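Local coordinates for putative uncharacterized protein (Mycobacterium smegmatis, PDB 3UID), which is a toxin of the AHA1 family and a structural homologue of the hypoxia-linked type II toxin Rv2035 of Mycobacterium tuberculosis, its molecular activity still unclear, at residues V41-D53 / G60-E72. Numbering follows the deposited sequence. Where two conformers were deposited one is given.
Sequences VWGPPSHPATVVD and GRVTYFMTGPDGE
Trp-42 turns the edge of its six-membered ring toward the face of Tyr-64 on strand 61-67, with the planes at 67° and centroids 5.0 Å apart. Tyr-64 has CG between its backbone N and carbonyl carbon (chi1 57°), which lays the ring against Trp-42 CZ3; its hydroxyl is held by Asp-93. In one of two conformers, Met-66 SD stands above the six-membered ring of Trp-42, a long and doubtful Met-aromatic contact. Thr-50 and Phe-65 share the other face of the hairpin and exchange two backbone bonds; Val-52 CG2 meets Phe-65 CE2 at a slant (3.9 Å). Farther along, Val-52 and Asp-53 both oppose Thr-63: Val-52 N reaches Thr-63 O, whereas Asp-53 N bonds Thr-63 OG1 (2.9 Å), which chi1 of 62° sets between its own backbone N and carbonyl carbon, turned toward that N-H. At the other end, Thr-67 OG1 donates in the carbonyl plane to a lone pair of Pro-48 O (2.7 Å), while His-47 NE2 makes a weak but straight bond to Pro-69 O (3.4 Å). With Val-51 against Pro-35 and Arg-36, and Trp-42 against Ala-151 of helix 144-158, this is an antiparallel beta hairpin with a classic bulge, edging the sheet of a Bet v 1-like (SRPBCC) fold.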
loop_
_atom_site.group_PDB
_atom_site.type_symbol
_atom_site.label_atom_id
_atom_site.label_comp_id
_atom_site.label_asym_id
_atom_site.label_seq_id
_atom_site.Cartn_x
_atom_site.Cartn_y
_atom_site.Cartn_z
ATOM N N VAL A 41 3.526 -1.023 9.760
ATOM C CA VAL A 41 2.948 -2.146 9.028
ATOM C C VAL A 41 3.746 -2.498 7.767
ATOM O O VAL A 41 3.750 -3.651 7.315
ATOM C CB VAL A 41 1.445 -1.941 8.730
ATOM C CG1 VAL A 41 0.682 -1.789 10.061
ATOM C CG2 VAL A 41 1.205 -0.735 7.825
ATOM N N TRP A 42 4.434 -1.505 7.223
ATOM C CA TRP A 42 5.300 -1.709 6.061
ATOM C C TRP A 42 6.658 -2.299 6.437
ATOM O O TRP A 42 7.381 -2.802 5.567
ATOM C CB TRP A 42 5.532 -0.384 5.336
ATOM C CG TRP A 42 4.434 0.053 4.445
ATOM C CD1 TRP A 42 3.297 -0.637 4.132
ATOM C CD2 TRP A 42 4.360 1.291 3.734
ATOM N NE1 TRP A 42 2.523 0.095 3.263
ATOM C CE2 TRP A 42 3.155 1.283 3.001
ATOM C CE3 TRP A 42 5.204 2.399 3.628
ATOM C CZ2 TRP A 42 2.766 2.346 2.185
ATOM C CZ3 TRP A 42 4.808 3.462 2.810
ATOM C CH2 TRP A 42 3.610 3.419 2.100
ATOM N N GLY A 43 7.003 -2.222 7.723
ATOM C CA GLY A 43 8.319 -2.625 8.208
ATOM C C GLY A 43 8.315 -3.578 9.394
ATOM O O GLY A 43 8.668 -3.188 10.516
ATOM N N PRO A 44 7.963 -4.848 9.151
ATOM C CA PRO A 44 8.204 -5.885 10.163
ATOM C C PRO A 44 9.721 -6.008 10.407
ATOM O O PRO A 44 10.517 -5.461 9.634
ATOM C CB PRO A 44 7.638 -7.145 9.506
ATOM C CG PRO A 44 7.741 -6.891 8.045
ATOM C CD PRO A 44 7.619 -5.417 7.836
ATOM N N PRO A 45 10.129 -6.689 11.487
ATOM C CA PRO A 45 11.546 -6.711 11.877
ATOM C C PRO A 45 12.493 -7.131 10.749
ATOM O O PRO A 45 13.573 -6.540 10.611
ATOM C CB PRO A 45 11.572 -7.747 13.002
ATOM C CG PRO A 45 10.201 -7.686 13.588
ATOM C CD PRO A 45 9.294 -7.474 12.413
ATOM N N SER A 46 12.096 -8.127 9.957
ATOM C CA SER A 46 12.950 -8.636 8.883
ATOM C C SER A 46 13.017 -7.746 7.640
ATOM O O SER A 46 13.945 -7.874 6.846
ATOM C CB SER A 46 12.534 -10.052 8.473
ATOM O OG SER A 46 11.261 -10.044 7.863
ATOM N N HIS A 47 12.039 -6.861 7.466
ATOM C CA HIS A 47 11.972 -5.992 6.288
ATOM C C HIS A 47 11.679 -4.549 6.672
ATOM O O HIS A 47 10.563 -4.052 6.450
ATOM C CB HIS A 47 10.894 -6.493 5.320
ATOM C CG HIS A 47 11.238 -7.795 4.669
ATOM N ND1 HIS A 47 11.158 -9.003 5.328
ATOM C CD2 HIS A 47 11.710 -8.070 3.431
ATOM C CE1 HIS A 47 11.546 -9.971 4.515
ATOM N NE2 HIS A 47 11.887 -9.431 3.359
ATOM N N PRO A 48 12.680 -3.866 7.246
ATOM C CA PRO A 48 12.513 -2.498 7.746
ATOM C C PRO A 48 12.009 -1.542 6.677
ATOM O O PRO A 48 12.362 -1.656 5.493
ATOM C CB PRO A 48 13.931 -2.104 8.169
ATOM C CG PRO A 48 14.631 -3.396 8.426
ATOM C CD PRO A 48 14.056 -4.366 7.451
ATOM N N ALA A 49 11.189 -0.591 7.110
ATOM C CA ALA A 49 10.694 0.454 6.244
ATOM C C ALA A 49 10.846 1.784 6.961
ATOM O O ALA A 49 10.942 1.839 8.196
ATOM C CB ALA A 49 9.230 0.200 5.902
ATOM N N THR A 50 10.888 2.851 6.177
ATOM C CA THR A 50 10.855 4.196 6.721
ATOM C C THR A 50 9.858 5.022 5.917
ATOM O O THR A 50 9.904 5.041 4.686
ATOM C CB THR A 50 12.226 4.858 6.606
ATOM O OG1 THR A 50 13.187 4.092 7.336
ATOM C CG2 THR A 50 12.182 6.279 7.173
ATOM N N VAL A 51 8.956 5.700 6.613
ATOM C CA VAL A 51 8.135 6.719 5.963
ATOM C C VAL A 51 8.840 8.046 6.198
ATOM O O VAL A 51 9.057 8.465 7.343
ATOM C CB VAL A 51 6.688 6.721 6.497
ATOM C CG1 VAL A 51 5.913 7.945 6.004
ATOM C CG2 VAL A 51 5.986 5.427 6.092
ATOM N N VAL A 52 9.264 8.663 5.104
ATOM C CA VAL A 52 10.091 9.862 5.167
ATOM C C VAL A 52 9.215 11.107 5.216
ATOM O O VAL A 52 9.074 11.730 6.279
ATOM C CB VAL A 52 11.114 9.881 4.009
ATOM C CG1 VAL A 52 11.963 11.151 4.055
ATOM C CG2 VAL A 52 12.027 8.646 4.111
ATOM N N ASP A 53 8.606 11.464 4.089
ATOM C CA ASP A 53 7.650 12.563 4.073
ATOM C C ASP A 53 6.260 11.970 3.995
ATOM O O ASP A 53 6.069 10.909 3.407
ATOM C CB ASP A 53 7.880 13.482 2.866
ATOM C CG ASP A 53 9.221 14.173 2.906
ATOM O OD1 ASP A 53 9.700 14.490 4.013
ATOM O OD2 ASP A 53 9.789 14.395 1.820
ATOM N N GLY A 60 -0.589 16.337 -1.864
ATOM C CA GLY A 60 0.468 15.963 -0.946
ATOM C C GLY A 60 1.309 14.829 -1.492
ATOM O O GLY A 60 1.001 14.263 -2.540
ATOM N N ARG A 61 2.391 14.523 -0.789
ATOM C CA ARG A 61 3.253 13.406 -1.144
ATOM C C ARG A 61 3.515 12.517 0.058
ATOM O O ARG A 61 3.567 12.986 1.204
ATOM C CB ARG A 61 4.590 13.909 -1.687
ATOM C CG ARG A 61 4.520 14.448 -3.075
ATOM C CD ARG A 61 5.908 14.585 -3.667
ATOM N NE ARG A 61 5.841 15.141 -5.013
ATOM C CZ ARG A 61 6.307 14.540 -6.102
ATOM N NH1 ARG A 61 6.905 13.356 -6.014
ATOM N NH2 ARG A 61 6.193 15.143 -7.279
ATOM N N VAL A 62 3.678 11.227 -0.210
ATOM C CA VAL A 62 4.245 10.301 0.763
ATOM C C VAL A 62 5.488 9.706 0.129
ATOM O O VAL A 62 5.438 9.215 -0.998
ATOM C CB VAL A 62 3.283 9.169 1.129
ATOM C CG1 VAL A 62 3.934 8.215 2.142
ATOM C CG2 VAL A 62 1.973 9.735 1.673
ATOM N N THR A 63 6.601 9.745 0.845
ATOM C CA THR A 63 7.840 9.142 0.335
ATOM C C THR A 63 8.339 8.091 1.307
ATOM O O THR A 63 8.217 8.254 2.512
ATOM C CB THR A 63 8.931 10.184 0.071
ATOM O OG1 THR A 63 9.285 10.855 1.296
ATOM C CG2 THR A 63 8.427 11.207 -0.938
ATOM N N TYR A 64 8.882 6.995 0.796
ATOM C CA TYR A 64 9.178 5.861 1.673
ATOM C C TYR A 64 10.333 4.990 1.193
ATOM O O TYR A 64 10.648 4.934 -0.009
ATOM C CB TYR A 64 7.933 4.974 1.812
ATOM C CG TYR A 64 7.405 4.474 0.488
ATOM C CD1 TYR A 64 6.336 5.112 -0.134
ATOM C CD2 TYR A 64 7.998 3.395 -0.161
ATOM C CE1 TYR A 64 5.852 4.669 -1.357
ATOM C CE2 TYR A 64 7.522 2.952 -1.389
ATOM C CZ TYR A 64 6.443 3.593 -1.972
ATOM O OH TYR A 64 5.968 3.165 -3.192
ATOM N N PHE A 65 10.961 4.314 2.145
ATOM C CA PHE A 65 11.885 3.228 1.846
ATOM C C PHE A 65 11.258 1.932 2.312
ATOM O O PHE A 65 10.624 1.888 3.367
ATOM C CB PHE A 65 13.217 3.406 2.581
ATOM C CG PHE A 65 13.955 4.662 2.227
ATOM C CD1 PHE A 65 14.138 5.021 0.909
ATOM C CD2 PHE A 65 14.470 5.480 3.223
ATOM C CE1 PHE A 65 14.830 6.173 0.579
ATOM C CE2 PHE A 65 15.168 6.634 2.903
ATOM C CZ PHE A 65 15.344 6.982 1.574
ATOM N N MET A 66 11.462 0.876 1.531
ATOM C CA MET A 66 11.005 -0.443 1.922
ATOM C C MET A 66 12.116 -1.442 1.676
ATOM O O MET A 66 13.080 -1.155 0.960
ATOM C CB MET A 66 9.766 -0.858 1.130
ATOM C CG MET A 66 8.543 0.007 1.364
ATOM S SD MET A 66 7.189 -0.520 0.307
ATOM C CE MET A 66 6.992 -2.211 0.839
ATOM N N THR A 67 11.991 -2.606 2.301
ATOM C CA THR A 67 12.912 -3.707 2.059
ATOM C C THR A 67 12.181 -4.771 1.249
ATOM O O THR A 67 11.193 -5.333 1.713
ATOM C CB THR A 67 13.378 -4.348 3.368
ATOM O OG1 THR A 67 14.006 -3.354 4.175
ATOM C CG2 THR A 67 14.377 -5.459 3.088
ATOM N N GLY A 68 12.646 -5.024 0.028
ATOM C CA GLY A 68 12.087 -6.075 -0.811
ATOM C C GLY A 68 12.267 -7.494 -0.297
ATOM O O GLY A 68 12.984 -7.738 0.662
ATOM N N PRO A 69 11.600 -8.457 -0.946
ATOM C CA PRO A 69 11.610 -9.855 -0.502
ATOM C C PRO A 69 13.023 -10.384 -0.259
ATOM O O PRO A 69 13.256 -11.078 0.729
ATOM C CB PRO A 69 10.975 -10.592 -1.683
ATOM C CG PRO A 69 10.038 -9.586 -2.270
ATOM C CD PRO A 69 10.750 -8.261 -2.134
ATOM N N ASP A 70 13.947 -10.050 -1.152
ATOM C CA ASP A 70 15.318 -10.534 -1.063
ATOM C C ASP A 70 16.237 -9.642 -0.230
ATOM O O ASP A 70 17.428 -9.904 -0.142
ATOM C CB ASP A 70 15.907 -10.710 -2.466
ATOM C CG ASP A 70 15.927 -9.410 -3.254
ATOM O OD1 ASP A 70 15.401 -8.390 -2.752
ATOM O OD2 ASP A 70 16.466 -9.410 -4.384
ATOM N N GLY A 71 15.689 -8.594 0.386
ATOM C CA GLY A 71 16.503 -7.703 1.197
ATOM C C GLY A 71 16.903 -6.402 0.522
ATOM O O GLY A 71 17.509 -5.534 1.160
ATOM N N GLU A 72 16.593 -6.260 -0.766
ATOM C CA GLU A 72 16.968 -5.039 -1.486
ATOM C C GLU A 72 16.159 -3.838 -1.008
ATOM O O GLU A 72 14.930 -3.859 -1.027
ATOM C CB GLU A 72 16.774 -5.193 -2.995
ATOM C CG GLU A 72 17.660 -6.221 -3.643
ATOM C CD GLU A 72 17.472 -6.293 -5.154
ATOM O OE1 GLU A 72 17.649 -5.259 -5.836
ATOM O OE2 GLU A 72 17.139 -7.383 -5.657
HETATM O O HOH W 1 9.763 -3.032 3.974
#